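Local coordinates for protein sialyltransferase 0160 (Photobacterium damselae, PDB 4R84) that transfers sialic acid from a CMP-sialic acid donor, probably to galactoside acceptors, and has a GT-B glycosyltransferase fold, at residues S354-F359 / D399-F404. Sequence-based numbering, arbitrary orientation.
Sequences SPLPNF and DYDLFF. With CA (calcium ion), chain F.
Asn358 and Phe359 pair in parallel with Asp401 and Leu402 through three backbone hydrogen bonds: Asp401 N to Pro357 O, Phe359 N to Asp401 O (2.9 Å) and Phe403 N to Phe359 O. At the start of this pairing, both segments bind one calcium ion. The loop 354-357 gives the carbonyl oxygens of Ser354 and Leu356, and Asn358 adds OD1. Asp401 reaches across with OD2, 2.4 Å from the calcium. Its CG lies beside the backbone N (chi1 -64°), which swings the carboxylate toward the loop. The other oxygen, OD1, accepts a hydrogen bond of 2.8 Å from Ser354 OG on its syn lone pair. One carboxylate thus holds both the metal and the loop, and its rotation is fixed at both oxygens. The calcium probably offsets the crowding of oxygens, since Leu356 O and Asp401 OD2 are 3.1 Å apart. Two waters and the carbonyl of Tyr351 complete the site. Water 2 also accepts a hydrogen bond from Asn358 ND2.

Asn358 OD1 also lies 3.4 Å from Phe403 CE1, with amide and ring planes 85° apart. Phe359 points to the face it shares with Leu402, and its CB packs on Tyr400 CB at 3.5 Å. The Pro357 and Tyr400 side chains cross at about a right angle, with Pro357 CB 3.8 Å from Tyr400 CD2.

The strands belong to a beta-alpha-beta unit with helix 373-388, in the four-stranded parallel sheet of a Rossmann-fold domain. Strand 445-447 flanks 358-362, and 425-427 flanks 401-405. Tyr351, near the end of helix 344-353, binds the calcium through its O and meets Phe403 edge-to-face, so both the site and the ring contact join that helix to the sheet.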
ATOM      1  N   SER A 354      13.745  -3.279 -30.191  1.00 30.99           N
ATOM      2  CA  SER A 354      14.529  -4.401 -30.716  1.00 32.59           C
ATOM      3  C   SER A 354      13.828  -5.714 -30.351  1.00 32.46           C
ATOM      4  O   SER A 354      13.227  -5.821 -29.294  1.00 26.86           O
ATOM      5  CB  SER A 354      15.952  -4.367 -30.157  1.00 32.38           C
ATOM      6  OG  SER A 354      16.615  -5.616 -30.311  1.00 34.99           O
ATOM      7  N   PRO A 355      13.898  -6.727 -31.227  1.00 34.92           N
ATOM      8  CA  PRO A 355      13.148  -7.952 -30.922  1.00 31.53           C
ATOM      9  C   PRO A 355      13.799  -8.821 -29.832  1.00 29.72           C
ATOM     10  O   PRO A 355      13.192  -9.800 -29.402  1.00 36.56           O
ATOM     11  CB  PRO A 355      13.123  -8.680 -32.265  1.00 29.34           C
ATOM     12  CG  PRO A 355      14.386  -8.237 -32.929  1.00 36.08           C
ATOM     13  CD  PRO A 355      14.558  -6.793 -32.540  1.00 32.63           C
ATOM     14  N   LEU A 356      14.993  -8.460 -29.375  1.00 28.26           N
ATOM     15  CA  LEU A 356      15.622  -9.195 -28.278  1.00 27.65           C
ATOM     16  C   LEU A 356      14.845  -9.080 -26.971  1.00 30.85           C
ATOM     17  O   LEU A 356      14.178  -8.085 -26.733  1.00 29.72           O
ATOM     18  CB  LEU A 356      17.053  -8.714 -28.033  1.00 26.89           C
ATOM     19  CG  LEU A 356      18.099  -9.079 -29.088  1.00 28.52           C
ATOM     20  CD1 LEU A 356      19.477  -8.593 -28.626  1.00 35.72           C
ATOM     21  CD2 LEU A 356      18.085 -10.578 -29.308  1.00 37.25           C
ATOM     22  N   PRO A 357      14.939 -10.112 -26.115  1.00 28.62           N
ATOM     23  CA  PRO A 357      14.381 -10.003 -24.767  1.00 26.43           C
ATOM     24  C   PRO A 357      15.105  -8.916 -23.999  1.00 25.76           C
ATOM     25  O   PRO A 357      16.215  -8.509 -24.363  1.00 24.43           O
ATOM     26  CB  PRO A 357      14.633 -11.382 -24.155  1.00 25.95           C
ATOM     27  CG  PRO A 357      15.787 -11.947 -24.953  1.00 27.56           C
ATOM     28  CD  PRO A 357      15.607 -11.412 -26.341  1.00 28.35           C
ATOM     29  N   ASN A 358      14.474  -8.446 -22.934  1.00 23.84           N
ATOM     30  CA  ASN A 358      14.922  -7.244 -22.249  1.00 21.12           C
ATOM     31  C   ASN A 358      15.541  -7.498 -20.874  1.00 21.16           C
ATOM     32  O   ASN A 358      15.012  -8.260 -20.067  1.00 24.53           O
ATOM     33  CB  ASN A 358      13.726  -6.285 -22.160  1.00 19.70           C
ATOM     34  CG  ASN A 358      13.107  -6.037 -23.535  1.00 21.33           C
ATOM     35  OD1 ASN A 358      13.807  -5.615 -24.454  1.00 23.94           O
ATOM     36  ND2 ASN A 358      11.820  -6.361 -23.697  1.00 23.16           N
ATOM     37  N   PHE A 359      16.682  -6.851 -20.638  1.00 18.74           N
ATOM     38  CA  PHE A 359      17.443  -6.975 -19.403  1.00 20.75           C
ATOM     39  C   PHE A 359      17.558  -5.631 -18.736  1.00 21.79           C
ATOM     40  O   PHE A 359      17.995  -4.679 -19.367  1.00 20.12           O
ATOM     41  CB  PHE A 359      18.846  -7.552 -19.703  1.00 21.01           C
ATOM     42  CG  PHE A 359      19.914  -7.241 -18.664  1.00 26.59           C
ATOM     43  CD1 PHE A 359      19.772  -7.620 -17.332  1.00 24.85           C
ATOM     44  CD2 PHE A 359      21.098  -6.615 -19.046  1.00 29.91           C
ATOM     45  CE1 PHE A 359      20.779  -7.359 -16.392  1.00 21.07           C
ATOM     46  CE2 PHE A 359      22.117  -6.349 -18.112  1.00 28.22           C
ATOM     47  CZ  PHE A 359      21.953  -6.715 -16.781  1.00 24.60           C
ATOM     48  N   ASP A 399      21.464 -13.338 -25.521  1.00 31.18           N
ATOM     49  CA  ASP A 399      21.555 -11.927 -25.893  1.00 28.73           C
ATOM     50  C   ASP A 399      20.314 -11.168 -25.460  1.00 29.94           C
ATOM     51  O   ASP A 399      19.203 -11.580 -25.779  1.00 26.92           O
ATOM     52  CB  ASP A 399      21.770 -11.777 -27.401  1.00 27.71           C
ATOM     53  CG  ASP A 399      23.058 -12.421 -27.866  1.00 45.20           C
ATOM     54  OD1 ASP A 399      24.067 -12.314 -27.130  1.00 46.92           O
ATOM     55  OD2 ASP A 399      23.056 -13.046 -28.950  1.00 56.30           O
ATOM     56  N   TYR A 400      20.513 -10.063 -24.738  1.00 26.19           N
ATOM     57  CA  TYR A 400      19.411  -9.190 -24.328  1.00 25.17           C
ATOM     58  C   TYR A 400      19.621  -7.757 -24.809  1.00 27.41           C
ATOM     59  O   TYR A 400      20.759  -7.302 -24.970  1.00 28.28           O
ATOM     60  CB  TYR A 400      19.295  -9.154 -22.805  1.00 23.15           C
ATOM     61  CG  TYR A 400      18.834 -10.420 -22.131  1.00 21.57           C
ATOM     62  CD1 TYR A 400      19.755 -11.405 -21.781  1.00 21.68           C
ATOM     63  CD2 TYR A 400      17.501 -10.610 -21.783  1.00 24.81           C
ATOM     64  CE1 TYR A 400      19.360 -12.562 -21.131  1.00 22.19           C
ATOM     65  CE2 TYR A 400      17.088 -11.774 -21.142  1.00 24.64           C
ATOM     66  CZ  TYR A 400      18.024 -12.739 -20.812  1.00 27.43           C
ATOM     67  OH  TYR A 400      17.629 -13.891 -20.166  1.00 26.67           O
ATOM     68  N   ASP A 401      18.526  -7.034 -25.007  1.00 24.16           N
ATOM     69  CA  ASP A 401      18.589  -5.581 -25.081  1.00 24.08           C
ATOM     70  C   ASP A 401      18.849  -5.013 -23.689  1.00 24.70           C
ATOM     71  O   ASP A 401      18.219  -5.444 -22.713  1.00 22.94           O
ATOM     72  CB  ASP A 401      17.293  -5.000 -25.642  1.00 26.34           C
ATOM     73  CG  ASP A 401      17.040  -5.411 -27.067  1.00 32.28           C
ATOM     74  OD1 ASP A 401      18.023  -5.505 -27.845  1.00 27.72           O
ATOM     75  OD2 ASP A 401      15.857  -5.609 -27.416  1.00 24.42           O
ATOM     76  N   LEU A 402      19.763  -4.049 -23.597  1.00 22.76           N
ATOM     77  CA  LEU A 402      20.167  -3.482 -22.310  1.00 26.77           C
ATOM     78  C   LEU A 402      19.350  -2.260 -21.913  1.00 23.01           C
ATOM     79  O   LEU A 402      19.137  -1.336 -22.703  1.00 24.16           O
ATOM     80  CB  LEU A 402      21.660  -3.118 -22.280  1.00 31.11           C
ATOM     81  CG  LEU A 402      22.741  -4.215 -22.210  1.00 35.94           C
ATOM     82  CD1 LEU A 402      22.521  -5.390 -23.143  1.00 48.07           C
ATOM     83  CD2 LEU A 402      24.109  -3.586 -22.437  1.00 45.31           C
ATOM     84  N   PHE A 403      18.886  -2.306 -20.673  1.00 19.49           N
ATOM     85  CA  PHE A 403      18.177  -1.217 -20.016  1.00 18.76           C
ATOM     86  C   PHE A 403      18.858  -0.951 -18.681  1.00 23.08           C
ATOM     87  O   PHE A 403      19.375  -1.873 -18.040  1.00 23.44           O
ATOM     88  CB  PHE A 403      16.707  -1.569 -19.793  1.00 21.09           C
ATOM     89  CG  PHE A 403      15.901  -1.644 -21.058  1.00 22.45           C
ATOM     90  CD1 PHE A 403      15.973  -2.758 -21.890  1.00 25.96           C
ATOM     91  CD2 PHE A 403      15.048  -0.607 -21.403  1.00 18.95           C
ATOM     92  CE1 PHE A 403      15.220  -2.821 -23.057  1.00 24.54           C
ATOM     93  CE2 PHE A 403      14.298  -0.666 -22.567  1.00 24.29           C
ATOM     94  CZ  PHE A 403      14.387  -1.768 -23.394  1.00 25.31           C
ATOM     95  N   PHE A 404      18.850   0.304 -18.259  1.00 18.45           N
ATOM     96  CA  PHE A 404      19.499   0.697 -17.022  1.00 19.81           C
ATOM     97  C   PHE A 404      18.502   1.320 -16.077  1.00 20.33           C
ATOM     98  O   PHE A 404      17.827   2.284 -16.435  1.00 26.03           O
ATOM     99  CB  PHE A 404      20.634   1.691 -17.313  1.00 20.63           C
ATOM    100  CG  PHE A 404      21.324   2.219 -16.081  1.00 20.18           C
ATOM    101  CD1 PHE A 404      21.889   1.351 -15.162  1.00 23.32           C
ATOM    102  CD2 PHE A 404      21.479   3.589 -15.884  1.00 21.22           C
ATOM    103  CE1 PHE A 404      22.549   1.829 -14.038  1.00 23.78           C
ATOM    104  CE2 PHE A 404      22.144   4.081 -14.766  1.00 20.06           C
ATOM    105  CZ  PHE A 404      22.683   3.203 -13.832  1.00 18.73           C
TER
HETATM  106 CA    CA F 502      13.530  -5.826 -26.875  1.00 27.79          CA
HETATM  107  O   HOH W   1      14.157  -3.306 -27.049  1.00 23.19           O
HETATM  108  O   HOH W   2      11.678  -7.230 -26.723  1.00 28.09           O